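Local coordinates for cadherin-23 (Mus musculus, PDB 5UZ8), which probably serves calcium-dependent adhesion in hearing mechanotransduction, as a cadherin whose repeats are joined through calcium-binding linkers, at residues A[108-114]-A[142-148]; A[239-245]-A[276-281]; A[156-162]-A[182-188]; A[14-18]-A[29-33]. One frame throughout, in Å; residues are numbered along the deposited sequence.

How the interactions relate
The four contacts follow one another along the chain without nesting or crossing. Interaction 4 comes first: 29-33 returns along 14-18 after ten residues, packing the two sheets of the first cadherin repeat of this fragment against each other. Interaction 1 then closes a 27-residue loop, joining the linker 108-114 to the loop 142-148 of the fragment's second repeat around calcium; its nearest atoms are about 7 Å from those of interaction 4. In interaction 3, with 19 residues between, the loop 156-162 folds over 182-188, tying the two sheets of that repeat together. Interaction 2 lies in the fragment's third repeat, where 239-245 and 276-281, 30 residues apart, pair within one sheet. Its centre is about 99 Å from that of interaction 4.

Interaction 1: residues A[108-114]-A[142-148]; sequences DINDNNP and DADSGNF. With CA (calcium ion), chain I; CA (calcium ion), chain J; CA (calcium ion), chain K.
The calcium-binding linker between two cadherin repeats is built here from the DXNDN motif of 108-114 and the DXD motif of 142-148, with D144 bridging two of the calcium ions. Its carboxylate is split between them: OD2 binds the chain I calcium at 2.4 Å, and OD1 binds the chain J calcium at 2.3 Å. Around the first ion gather N110 OD1, the carbonyl oxygens of N112 and F148, and both carboxylate oxygens of D142, with D193 completing the site, while the amide of N110 has a further partner in N201. D108 OD1, I109 O and D111 OD1 hold the second ion together with E21 and E77, and D111 OD2 reaches on to the third calcium.

Hydrogen bonds fix these ligands. The backbone N of N112 meets the syn lone pair of D144 OD2, whereas N112 ND2 gives a nearly straight bond (172°) to D144 OD1 at 3.0 Å, approaching from above the carboxylate plane. The same amide nitrogen binds a water that ligates the third calcium. D108 OD2, turned away from the metal, accepts from S145 N at 3.0 Å. D142 OD1 accepts from D144 N in an Asx turn. Beside the metals, N110 CB sits over one face of the F148 ring, 3.7 Å from its centroid, in a CH-pi contact, and D108 O lies at the ring edge.

Carboxylates packed this closely would be expected to repel one another without the ions, so calcium probably offsets their charge and stiffens the junction between repeats.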
loop_
_atom_site.group_PDB
_atom_site.type_symbol
_atom_site.label_atom_id
_atom_site.label_comp_id
_atom_site.label_asym_id
_atom_site.label_seq_id
_atom_site.Cartn_x
_atom_site.Cartn_y
_atom_site.Cartn_z
ATOM N N ASP A 108 20.036 8.746 17.924
ATOM C CA ASP A 108 19.304 7.946 16.945
ATOM C C ASP A 108 19.880 8.191 15.553
ATOM O O ASP A 108 20.109 9.348 15.151
ATOM C CB ASP A 108 17.832 8.389 16.988
ATOM C CG ASP A 108 16.910 7.615 16.057
ATOM O OD1 ASP A 108 17.087 6.380 15.866
ATOM O OD2 ASP A 108 15.931 8.256 15.578
ATOM N N ILE A 109 20.055 7.120 14.800
ATOM C CA ILE A 109 20.286 7.199 13.346
ATOM C C ILE A 109 19.107 6.550 12.617
ATOM O O ILE A 109 18.337 5.789 13.205
ATOM C CB ILE A 109 21.638 6.554 12.901
ATOM C CG1 ILE A 109 21.561 5.032 12.902
ATOM C CG2 ILE A 109 22.798 7.070 13.748
ATOM C CD1 ILE A 109 22.854 4.312 12.531
ATOM N N ASN A 110 18.962 6.854 11.340
ATOM C CA ASN A 110 17.851 6.365 10.572
ATOM C C ASN A 110 18.153 4.974 10.030
ATOM O O ASN A 110 18.387 4.791 8.824
ATOM C CB ASN A 110 17.479 7.340 9.450
ATOM C CG ASN A 110 16.167 6.972 8.785
ATOM O OD1 ASN A 110 15.339 6.316 9.397
ATOM N ND2 ASN A 110 15.972 7.391 7.550
ATOM N N ASP A 111 18.104 3.993 10.933
ATOM C CA ASP A 111 18.440 2.605 10.597
ATOM C C ASP A 111 17.234 1.651 10.517
ATOM O O ASP A 111 17.426 0.438 10.352
ATOM C CB ASP A 111 19.559 2.055 11.512
ATOM C CG ASP A 111 19.212 2.059 13.006
ATOM O OD1 ASP A 111 18.282 2.764 13.468
ATOM O OD2 ASP A 111 19.962 1.402 13.773
ATOM N N ASN A 112 16.021 2.175 10.608
ATOM C CA ASN A 112 14.824 1.362 10.419
ATOM C C ASN A 112 13.980 1.901 9.259
ATOM O O ASN A 112 13.740 3.111 9.167
ATOM C CB ASN A 112 13.986 1.302 11.691
ATOM C CG ASN A 112 14.675 0.488 12.781
ATOM O OD1 ASN A 112 14.520 -0.736 12.827
ATOM N ND2 ASN A 112 15.504 1.153 13.592
ATOM N N ASN A 113 13.521 0.996 8.409
ATOM C CA ASN A 113 12.625 1.350 7.313
ATOM C C ASN A 113 11.207 1.402 7.838
ATOM O O ASN A 113 10.866 0.608 8.722
ATOM C CB ASN A 113 12.643 0.282 6.219
ATOM C CG ASN A 113 13.950 0.250 5.456
ATOM O OD1 ASN A 113 14.990 0.187 6.045
ATOM N ND2 ASN A 113 13.883 0.300 4.135
ATOM N N PRO A 114 10.344 2.208 7.184
ATOM C CA PRO A 114 8.905 2.005 7.425
ATOM C C PRO A 114 8.499 0.642 6.916
ATOM O O PRO A 114 8.976 0.206 5.853
ATOM C CB PRO A 114 8.220 3.118 6.630
ATOM C CG PRO A 114 9.278 4.043 6.199
ATOM C CD PRO A 114 10.590 3.259 6.193
ATOM N N ASP A 142 7.399 2.863 11.835
ATOM C CA ASP A 142 8.844 3.096 11.762
ATOM C C ASP A 142 9.404 3.163 13.194
ATOM O O ASP A 142 8.986 3.984 14.002
ATOM C CB ASP A 142 9.129 4.359 10.995
ATOM C CG ASP A 142 10.609 4.518 10.632
ATOM O OD1 ASP A 142 11.458 4.579 11.553
ATOM O OD2 ASP A 142 10.934 4.716 9.434
ATOM N N ALA A 143 10.367 2.297 13.472
ATOM C CA ALA A 143 10.941 2.146 14.813
ATOM C C ALA A 143 11.947 3.217 15.273
ATOM O O ALA A 143 12.320 3.219 16.440
ATOM C CB ALA A 143 11.571 0.754 14.922
ATOM N N ASP A 144 12.336 4.152 14.403
ATOM C CA ASP A 144 13.216 5.246 14.801
ATOM C C ASP A 144 12.431 6.314 15.583
ATOM O O ASP A 144 11.296 6.065 16.023
ATOM C CB ASP A 144 13.914 5.826 13.563
ATOM C CG ASP A 144 14.788 4.799 12.867
ATOM O OD1 ASP A 144 15.596 4.142 13.549
ATOM O OD2 ASP A 144 14.628 4.612 11.646
ATOM N N SER A 145 13.050 7.463 15.765
ATOM C CA SER A 145 12.489 8.572 16.504
ATOM C C SER A 145 12.529 9.867 15.685
ATOM O O SER A 145 13.288 10.013 14.728
ATOM C CB SER A 145 13.219 8.728 17.829
ATOM O OG SER A 145 12.969 7.542 18.629
ATOM N N GLY A 146 11.670 10.796 16.065
ATOM C CA GLY A 146 11.666 12.113 15.460
ATOM C C GLY A 146 11.452 12.010 13.958
ATOM O O GLY A 146 10.647 11.227 13.525
ATOM N N ASN A 147 12.155 12.839 13.196
ATOM C CA ASN A 147 11.960 12.898 11.726
ATOM C C ASN A 147 12.231 11.567 11.035
ATOM O O ASN A 147 11.583 11.240 10.046
ATOM C CB ASN A 147 12.804 13.979 11.062
ATOM C CG ASN A 147 12.099 14.593 9.876
ATOM O OD1 ASN A 147 11.081 15.265 10.084
ATOM N ND2 ASN A 147 12.596 14.377 8.652
ATOM N N PHE A 148 13.169 10.800 11.585
ATOM C CA PHE A 148 13.498 9.502 11.053
ATOM C C PHE A 148 12.375 8.477 11.124
ATOM O O PHE A 148 12.460 7.422 10.476
ATOM C CB PHE A 148 14.736 8.964 11.794
ATOM C CG PHE A 148 15.984 9.763 11.591
ATOM C CD1 PHE A 148 16.181 10.577 10.465
ATOM C CD2 PHE A 148 17.033 9.615 12.485
ATOM C CE1 PHE A 148 17.370 11.253 10.278
ATOM C CE2 PHE A 148 18.230 10.273 12.294
ATOM C CZ PHE A 148 18.410 11.113 11.191
HETATM CA CA CA I . 13.251 5.262 9.812
HETATM CA CA CA J . 17.396 4.346 14.989
HETATM CA CA CA K . 18.948 0.902 15.838
HETATM O O HOH W 1 17.488 -0.672 14.863
HETATM O O HOH W 2 10.571 0.029 11.371
HETATM O O HOH W 3 20.568 -0.941 15.861
#

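Interaction 2: residues A[239-245]-A[276-281]; sequences GTSVITM and SGLVTT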
loop_
_atom_site.group_PDB
_atom_site.type_symbol
_atom_site.label_atom_id
_atom_site.label_comp_id
_atom_site.label_asym_id
_atom_site.label_seq_id
_atom_site.Cartn_x
_atom_site.Cartn_y
_atom_site.Cartn_z
ATOM N N GLY A 239 -42.786 -22.915 -38.217
ATOM C CA GLY A 239 -41.497 -23.393 -37.737
ATOM C C GLY A 239 -40.349 -23.120 -38.690
ATOM O O GLY A 239 -39.219 -23.486 -38.396
ATOM N N THR A 240 -40.609 -22.465 -39.819
ATOM C CA THR A 240 -39.561 -22.190 -40.798
ATOM C C THR A 240 -38.610 -21.122 -40.226
ATOM O O THR A 240 -39.054 -20.068 -39.734
ATOM C CB THR A 240 -40.173 -21.737 -42.143
ATOM O OG1 THR A 240 -40.918 -22.825 -42.690
ATOM C CG2 THR A 240 -39.104 -21.329 -43.152
ATOM N N SER A 241 -37.313 -21.398 -40.265
ATOM C CA SER A 241 -36.321 -20.406 -39.822
ATOM C C SER A 241 -36.309 -19.171 -40.691
ATOM O O SER A 241 -36.371 -19.277 -41.915
ATOM C CB SER A 241 -34.945 -21.022 -39.821
ATOM O OG SER A 241 -34.903 -21.965 -38.780
ATOM N N VAL A 242 -36.211 -18.007 -40.064
ATOM C CA VAL A 242 -36.222 -16.715 -40.774
ATOM C C VAL A 242 -34.845 -16.053 -40.695
ATOM O O VAL A 242 -34.223 -15.714 -41.725
ATOM C CB VAL A 242 -37.297 -15.792 -40.189
ATOM C CG1 VAL A 242 -37.262 -14.414 -40.835
ATOM C CG2 VAL A 242 -38.664 -16.447 -40.339
ATOM N N ILE A 243 -34.367 -15.881 -39.464
ATOM C CA ILE A 243 -33.120 -15.181 -39.210
ATOM C C ILE A 243 -32.769 -15.441 -37.753
ATOM O O ILE A 243 -33.679 -15.721 -36.949
ATOM C CB ILE A 243 -33.292 -13.653 -39.432
ATOM C CG1 ILE A 243 -31.938 -12.945 -39.410
ATOM C CG2 ILE A 243 -34.291 -13.026 -38.454
ATOM C CD1 ILE A 243 -32.043 -11.521 -39.946
ATOM N N THR A 244 -31.478 -15.387 -37.431
ATOM C CA THR A 244 -31.035 -15.386 -36.029
ATOM C C THR A 244 -30.562 -14.001 -35.614
ATOM O O THR A 244 -29.660 -13.408 -36.241
ATOM C CB THR A 244 -29.922 -16.415 -35.808
ATOM O OG1 THR A 244 -30.437 -17.717 -36.079
ATOM C CG2 THR A 244 -29.389 -16.367 -34.372
ATOM N N MET A 245 -31.187 -13.496 -34.557
ATOM C CA MET A 245 -30.935 -12.153 -34.064
ATOM C C MET A 245 -29.910 -12.265 -32.945
ATOM O O MET A 245 -29.938 -13.226 -32.154
ATOM C CB MET A 245 -32.219 -11.523 -33.539
ATOM C CG MET A 245 -33.319 -11.367 -34.585
ATOM S SD MET A 245 -32.829 -10.478 -36.069
ATOM C CE MET A 245 -32.464 -8.855 -35.408
ATOM N N SER A 276 -31.838 -18.371 -27.912
ATOM C CA SER A 276 -30.976 -18.482 -29.094
ATOM C C SER A 276 -31.103 -17.310 -30.058
ATOM O O SER A 276 -30.232 -17.105 -30.896
ATOM C CB SER A 276 -31.277 -19.774 -29.848
ATOM O OG SER A 276 -32.460 -19.658 -30.595
ATOM N N GLY A 277 -32.209 -16.571 -29.986
ATOM C CA GLY A 277 -32.436 -15.491 -30.938
ATOM C C GLY A 277 -32.953 -15.951 -32.287
ATOM O O GLY A 277 -33.115 -15.140 -33.189
ATOM N N LEU A 278 -33.252 -17.234 -32.438
ATOM C CA LEU A 278 -33.759 -17.715 -33.725
ATOM C C LEU A 278 -35.214 -17.296 -33.896
ATOM O O LEU A 278 -36.068 -17.648 -33.067
ATOM C CB LEU A 278 -33.661 -19.235 -33.820
ATOM C CG LEU A 278 -34.265 -19.882 -35.085
ATOM C CD1 LEU A 278 -33.622 -19.324 -36.346
ATOM C CD2 LEU A 278 -34.080 -21.395 -35.062
ATOM N N VAL A 279 -35.483 -16.586 -34.987
ATOM C CA VAL A 279 -36.847 -16.217 -35.377
ATOM C C VAL A 279 -37.389 -17.278 -36.356
ATOM O O VAL A 279 -36.715 -17.601 -37.350
ATOM C CB VAL A 279 -36.876 -14.830 -36.045
ATOM C CG1 VAL A 279 -38.283 -14.464 -36.519
ATOM C CG2 VAL A 279 -36.343 -13.751 -35.086
ATOM N N THR A 280 -38.593 -17.783 -36.064
ATOM C CA THR A 280 -39.325 -18.694 -36.925
ATOM C C THR A 280 -40.717 -18.177 -37.226
ATOM O O THR A 280 -41.231 -17.300 -36.518
ATOM C CB THR A 280 -39.468 -20.077 -36.272
ATOM O OG1 THR A 280 -39.971 -19.899 -34.945
ATOM C CG2 THR A 280 -38.116 -20.791 -36.241
ATOM N N THR A 281 -41.322 -18.720 -38.285
ATOM C CA THR A 281 -42.701 -18.377 -38.639
ATOM C C THR A 281 -43.627 -19.167 -37.717
ATOM O O THR A 281 -43.244 -20.240 -37.248
ATOM C CB THR A 281 -43.027 -18.744 -40.093
ATOM O OG1 THR A 281 -42.818 -20.162 -40.297
ATOM C CG2 THR A 281 -42.138 -17.924 -41.059
HETATM O O HOH W 4 -28.348 -15.079 -31.150
#
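A classic beta bulge interrupts the antiparallel pairing: V242 and I243 both stand opposite the single residue V279. V242 N donates to V279 O at 2.8 Å, and V279 N returns a bond to I243 O, also 2.8 Å, nearly along the C=O axis. The extra residue lets V242 and I243 both contribute to the side of the sheet that carries V279. I243 CG2 runs beside V279 CB at 4.0 Å, and M245 CG meets V279 CG2. V242 touches V279 CG1 with its CB, and its CG2 reaches T281 CG2 and continues into the packing against V232 and F270.

The opposite face bears S241, T244, L278 and T280. With CG anti to the backbone N (chi1 175°), L278 lays its CD1 against T244 OG1, 3.6 Å away, while S241 OG approaches the same methyl.

Both ends of the pairing are pinned. M245 N points straight at G277 O (2.9 Å, 180°), meeting it from above the carbonyl plane, and a water bridges M245 O and S276 O. At the other end G239 N bonds to T281 O, T281 N to T240 O, and T240 N to T281 OG1 at 3.2 Å. In T281, OG1 lies between the backbone N and the carbonyl carbon (chi1 58°), which turns it toward T240 N.

Backbone bonds thus carry the register through the bulge, while V242, I243, M245 and V279 make one face apolar and the other mixes the L278 side chain with the hydroxyls of S241, T244 and T280.

Interaction 3: residues A[156-162]-A[182-188]; sequences VDGEGKF and KDHYILT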
loop_
_atom_site.group_PDB
_atom_site.type_symbol
_atom_site.label_atom_id
_atom_site.label_comp_id
_atom_site.label_asym_id
_atom_site.label_seq_id
_atom_site.Cartn_x
_atom_site.Cartn_y
_atom_site.Cartn_z
ATOM N N VAL A 156 2.862 4.964 -6.538
ATOM C CA VAL A 156 3.760 5.036 -7.657
ATOM C C VAL A 156 3.007 5.482 -8.923
ATOM O O VAL A 156 3.518 6.270 -9.692
ATOM C CB VAL A 156 4.427 3.672 -7.894
ATOM C CG1 VAL A 156 5.182 3.634 -9.233
ATOM C CG2 VAL A 156 5.347 3.363 -6.730
ATOM N N ASP A 157 1.787 5.000 -9.119
ATOM C CA ASP A 157 0.974 5.427 -10.276
ATOM C C ASP A 157 -0.495 5.069 -10.015
ATOM O O ASP A 157 -0.935 3.921 -10.222
ATOM C CB ASP A 157 1.465 4.784 -11.577
ATOM C CG ASP A 157 0.594 5.155 -12.800
ATOM O OD1 ASP A 157 -0.243 6.097 -12.742
ATOM O OD2 ASP A 157 0.777 4.500 -13.850
ATOM N N GLY A 158 -1.245 6.078 -9.587
ATOM C CA GLY A 158 -2.664 5.952 -9.380
ATOM C C GLY A 158 -3.498 5.870 -10.644
ATOM O O GLY A 158 -4.698 5.654 -10.533
ATOM N N GLU A 159 -2.867 6.086 -11.814
ATOM C CA GLU A 159 -3.503 6.004 -13.136
ATOM C C GLU A 159 -4.552 7.117 -13.352
ATOM O O GLU A 159 -5.386 7.046 -14.250
ATOM C CB GLU A 159 -4.086 4.604 -13.362
ATOM C CG GLU A 159 -3.064 3.487 -13.141
ATOM C CD GLU A 159 -3.632 2.084 -13.380
ATOM O OE1 GLU A 159 -4.552 1.926 -14.252
ATOM O OE2 GLU A 159 -3.140 1.155 -12.660
ATOM N N GLY A 160 -4.477 8.150 -12.519
ATOM C CA GLY A 160 -5.514 9.174 -12.480
ATOM C C GLY A 160 -6.841 8.713 -11.904
ATOM O O GLY A 160 -7.797 9.503 -11.900
ATOM N N LYS A 161 -6.908 7.468 -11.397
ATOM C CA LYS A 161 -8.135 6.921 -10.847
ATOM C C LYS A 161 -8.165 6.934 -9.321
ATOM O O LYS A 161 -9.255 6.977 -8.751
ATOM C CB LYS A 161 -8.333 5.463 -11.296
ATOM C CG LYS A 161 -8.172 5.202 -12.797
ATOM C CD LYS A 161 -8.879 6.219 -13.649
ATOM C CE LYS A 161 -10.366 6.036 -13.566
ATOM N NZ LYS A 161 -11.045 6.901 -14.585
ATOM N N PHE A 162 -7.000 6.823 -8.693
ATOM C CA PHE A 162 -6.859 6.770 -7.241
ATOM C C PHE A 162 -5.778 7.718 -6.751
ATOM O O PHE A 162 -4.809 8.020 -7.470
ATOM C CB PHE A 162 -6.481 5.358 -6.804
ATOM C CG PHE A 162 -7.446 4.320 -7.286
ATOM C CD1 PHE A 162 -8.640 4.131 -6.627
ATOM C CD2 PHE A 162 -7.205 3.624 -8.472
ATOM C CE1 PHE A 162 -9.580 3.229 -7.106
ATOM C CE2 PHE A 162 -8.122 2.706 -8.937
ATOM C CZ PHE A 162 -9.309 2.509 -8.248
ATOM N N LYS A 182 -11.853 -1.117 -17.207
ATOM C CA LYS A 182 -10.816 -1.804 -16.440
ATOM C C LYS A 182 -11.446 -2.362 -15.178
ATOM O O LYS A 182 -12.072 -1.620 -14.405
ATOM C CB LYS A 182 -9.690 -0.818 -16.090
ATOM C CG LYS A 182 -8.513 -1.457 -15.390
ATOM C CD LYS A 182 -7.201 -0.680 -15.540
ATOM C CE LYS A 182 -6.064 -1.418 -14.835
ATOM N NZ LYS A 182 -4.741 -0.796 -15.111
ATOM N N ASP A 183 -11.303 -3.661 -14.981
ATOM C CA ASP A 183 -12.083 -4.329 -13.926
ATOM C C ASP A 183 -11.348 -4.521 -12.601
ATOM O O ASP A 183 -11.945 -4.959 -11.625
ATOM C CB ASP A 183 -12.683 -5.665 -14.396
ATOM C CG ASP A 183 -11.654 -6.714 -14.751
ATOM O OD1 ASP A 183 -10.434 -6.513 -14.610
ATOM O OD2 ASP A 183 -12.105 -7.804 -15.190
ATOM N N HIS A 184 -10.059 -4.222 -12.563
ATOM C CA HIS A 184 -9.335 -4.203 -11.300
ATOM C C HIS A 184 -7.978 -3.517 -11.506
ATOM O O HIS A 184 -7.467 -3.430 -12.638
ATOM C CB HIS A 184 -9.063 -5.604 -10.768
ATOM C CG HIS A 184 -8.087 -6.385 -11.587
ATOM N ND1 HIS A 184 -8.380 -6.823 -12.856
ATOM C CD2 HIS A 184 -6.839 -6.826 -11.311
ATOM C CE1 HIS A 184 -7.356 -7.520 -13.329
ATOM N NE2 HIS A 184 -6.405 -7.534 -12.411
ATOM N N TYR A 185 -7.403 -3.086 -10.397
ATOM C CA TYR A 185 -6.128 -2.372 -10.360
ATOM C C TYR A 185 -5.209 -3.054 -9.351
ATOM O O TYR A 185 -5.675 -3.530 -8.293
ATOM C CB TYR A 185 -6.392 -0.927 -9.912
ATOM C CG TYR A 185 -7.280 -0.162 -10.842
ATOM C CD1 TYR A 185 -8.666 -0.277 -10.763
ATOM C CD2 TYR A 185 -6.737 0.685 -11.818
ATOM C CE1 TYR A 185 -9.498 0.431 -11.645
ATOM C CE2 TYR A 185 -7.547 1.435 -12.665
ATOM C CZ TYR A 185 -8.936 1.287 -12.567
ATOM O OH TYR A 185 -9.769 1.959 -13.414
ATOM N N ILE A 186 -3.916 -3.075 -9.660
ATOM C CA ILE A 186 -2.908 -3.517 -8.707
ATOM C C ILE A 186 -1.917 -2.353 -8.584
ATOM O O ILE A 186 -1.112 -2.145 -9.468
ATOM C CB ILE A 186 -2.214 -4.826 -9.169
ATOM C CG1 ILE A 186 -3.278 -5.882 -9.488
ATOM C CG2 ILE A 186 -1.223 -5.311 -8.100
ATOM C CD1 ILE A 186 -2.710 -7.223 -9.907
ATOM N N LEU A 187 -2.035 -1.607 -7.499
ATOM C CA LEU A 187 -1.308 -0.369 -7.283
ATOM C C LEU A 187 -0.159 -0.598 -6.302
ATOM O O LEU A 187 -0.251 -1.435 -5.422
ATOM C CB LEU A 187 -2.230 0.657 -6.692
ATOM C CG LEU A 187 -3.507 0.973 -7.463
ATOM C CD1 LEU A 187 -4.238 2.043 -6.657
ATOM C CD2 LEU A 187 -3.135 1.377 -8.886
ATOM N N THR A 188 0.924 0.137 -6.490
ATOM C CA THR A 188 2.035 0.132 -5.544
ATOM C C THR A 188 1.930 1.354 -4.642
ATOM O O THR A 188 1.988 2.484 -5.134
ATOM C CB THR A 188 3.372 0.161 -6.293
ATOM O OG1 THR A 188 3.460 -0.990 -7.158
ATOM C CG2 THR A 188 4.520 0.148 -5.313
HETATM O O HOH W 5 0.434 2.806 -7.926
HETATM O O HOH W 6 -3.263 -1.992 -12.571
#
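F162 drives the edge of its ring into the face of Y185, a T-shaped stack with the planes 78° apart and the centroids 4.9 Å apart. The touching atom is F162 CE2, over the centre of the tyrosine ring. Beside this pair, L187 CD1 rests on F162 CD2 at 3.8 Å. K182 CG lies over the opposite face of Y185, toward the rim, and E159 OE1 lies at the ring edge, 3.4 Å from CE2.

The extended chains of E159 and K182 cross at about a right angle, bringing K182 NZ to E159 OE1 in a 2.9 Å salt bridge on the syn side of the carboxylate. A water binds E159 OE2, K182 NZ and I186 N, tying the ion pair to the strand backbone. At the other end, V156 N donates to T188 O at 3.0 Å, and their CG2 methyls meet. A second water links D157 N with T188 N.

Farther out, the shape of the loop sets these positions. D157 OD1 accepts from E159 N in an Asx turn, and G158 O receives K161 N and F162 N from the same face. K161 carries its ammonium to S176 O, while L177 packs on both rings and I211 on F162.

This loop leaves strand 151-155, a neighbour of 184-193 in one sheet, and enters strand 162-164 of the other, the kind of sheet-to-sheet crossing that belongs to the Greek-key beta sandwich of a cadherin repeat.

Interaction 4: residues A[14-18]-A[29-33]; sequences YYTER and LIAVA
Strands 15-18 and 29-32 run roughly antiparallel (151°) with axes 7.2 Å apart, and no direct hydrogen bond joins them, so the contact is made by side chains facing across the gap. Y15 makes the largest share: V32 CG1 stands over the centre of its ring, 3.4 Å from the centroid and 10° off the normal, in a close CH-pi contact. The methyl gets there because CG1 is anti to the carbonyl carbon (chi1 -54°).

I30 reaches across between Y15 and E17. Its CD1 touches Y15 CB at 3.8 Å and E17 CB at 3.9 Å, a wedge of methyl against two CB atoms of one strand. The E17 chain, bent at chi2, brings CG to within 3.4 Å of L29 O. The same carbonyl accepts from a water that donates to R18 O as well, linking the two backbones at this end.

Strand 15-20 is an edge strand bonded to 97-107, where Y15 meets P101 and Y103, whereas 28-35 belongs to the opposing sheet and bulges at L29 and I30 against V68. The hydroxyl of Y15 bonds to K8 O, and I100 and L104 of strand 97-107 continue the apolar packing between the sheets.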
loop_
_atom_site.group_PDB
_atom_site.type_symbol
_atom_site.label_atom_id
_atom_site.label_comp_id
_atom_site.label_asym_id
_atom_site.label_seq_id
_atom_site.Cartn_x
_atom_site.Cartn_y
_atom_site.Cartn_z
ATOM N N TYR A 14 30.379 16.020 36.383
ATOM C CA TYR A 14 30.180 14.775 35.643
ATOM C C TYR A 14 30.660 14.988 34.214
ATOM O O TYR A 14 30.786 16.135 33.769
ATOM C CB TYR A 14 28.690 14.349 35.632
ATOM C CG TYR A 14 27.772 15.380 35.011
ATOM C CD1 TYR A 14 27.628 15.468 33.622
ATOM C CD2 TYR A 14 27.009 16.252 35.800
ATOM C CE1 TYR A 14 26.795 16.432 33.048
ATOM C CE2 TYR A 14 26.164 17.191 35.218
ATOM C CZ TYR A 14 26.078 17.265 33.840
ATOM O OH TYR A 14 25.266 18.193 33.215
ATOM N N TYR A 15 30.910 13.891 33.501
ATOM C CA TYR A 15 31.222 13.937 32.073
ATOM C C TYR A 15 30.039 13.521 31.211
ATOM O O TYR A 15 29.230 12.684 31.606
ATOM C CB TYR A 15 32.371 13.007 31.736
ATOM C CG TYR A 15 33.708 13.345 32.353
ATOM C CD1 TYR A 15 34.505 14.353 31.831
ATOM C CD2 TYR A 15 34.209 12.593 33.418
ATOM C CE1 TYR A 15 35.760 14.625 32.373
ATOM C CE2 TYR A 15 35.449 12.870 33.969
ATOM C CZ TYR A 15 36.220 13.880 33.456
ATOM O OH TYR A 15 37.474 14.138 33.997
ATOM N N THR A 16 29.941 14.101 30.019
ATOM C CA THR A 16 28.955 13.643 29.067
ATOM C C THR A 16 29.495 13.742 27.638
ATOM O O THR A 16 30.359 14.574 27.331
ATOM C CB THR A 16 27.625 14.387 29.237
ATOM O OG1 THR A 16 26.605 13.749 28.444
ATOM C CG2 THR A 16 27.762 15.879 28.810
ATOM N N GLU A 17 28.979 12.868 26.772
ATOM C CA GLU A 17 29.334 12.877 25.368
ATOM C C GLU A 17 28.161 12.224 24.620
ATOM O O GLU A 17 27.487 11.332 25.157
ATOM C CB GLU A 17 30.629 12.068 25.214
ATOM C CG GLU A 17 31.612 12.465 24.162
ATOM C CD GLU A 17 32.176 13.870 24.286
ATOM O OE1 GLU A 17 33.026 14.168 25.164
ATOM O OE2 GLU A 17 31.802 14.672 23.437
ATOM N N ARG A 18 27.921 12.686 23.401
ATOM C CA ARG A 18 27.013 12.017 22.479
ATOM C C ARG A 18 27.700 10.863 21.761
ATOM O O ARG A 18 28.888 10.955 21.407
ATOM C CB ARG A 18 26.479 13.016 21.466
ATOM C CG ARG A 18 25.553 14.035 22.081
ATOM C CD ARG A 18 25.508 15.321 21.271
ATOM N NE ARG A 18 24.868 15.140 19.970
ATOM C CZ ARG A 18 23.550 15.033 19.761
ATOM N NH1 ARG A 18 22.680 15.044 20.777
ATOM N NH2 ARG A 18 23.087 14.893 18.512
ATOM N N LEU A 29 34.578 6.433 22.715
ATOM C CA LEU A 29 33.317 7.042 23.093
ATOM C C LEU A 29 33.528 8.318 23.909
ATOM O O LEU A 29 32.789 9.276 23.744
ATOM C CB LEU A 29 32.489 6.073 23.878
ATOM C CG LEU A 29 32.198 4.742 23.195
ATOM C CD1 LEU A 29 31.305 3.930 24.120
ATOM C CD2 LEU A 29 31.568 4.931 21.834
ATOM N N ILE A 30 34.504 8.303 24.803
ATOM C CA ILE A 30 34.840 9.465 25.614
ATOM C C ILE A 30 36.214 9.229 26.169
ATOM O O ILE A 30 36.613 8.096 26.350
ATOM C CB ILE A 30 33.809 9.693 26.743
ATOM C CG1 ILE A 30 34.017 11.055 27.424
ATOM C CG2 ILE A 30 33.772 8.534 27.763
ATOM C CD1 ILE A 30 32.839 11.405 28.328
ATOM N N ALA A 31 36.955 10.303 26.415
ATOM C CA ALA A 31 38.227 10.191 27.100
ATOM C C ALA A 31 38.253 11.138 28.262
ATOM O O ALA A 31 38.002 12.327 28.081
ATOM C CB ALA A 31 39.360 10.502 26.158
ATOM N N VAL A 32 38.506 10.592 29.444
ATOM C CA VAL A 32 38.577 11.382 30.670
ATOM C C VAL A 32 39.975 11.255 31.247
ATOM O O VAL A 32 40.738 10.366 30.857
ATOM C CB VAL A 32 37.524 10.946 31.693
ATOM C CG1 VAL A 32 36.137 10.961 31.085
ATOM C CG2 VAL A 32 37.835 9.578 32.274
ATOM N N ALA A 33 40.311 12.131 32.190
ATOM C CA ALA A 33 41.618 12.135 32.779
ATOM C C ALA A 33 41.538 12.706 34.180
ATOM O O ALA A 33 40.768 13.640 34.437
ATOM C CB ALA A 33 42.592 12.965 31.945
HETATM O O HOH W 7 31.592 10.032 21.503
#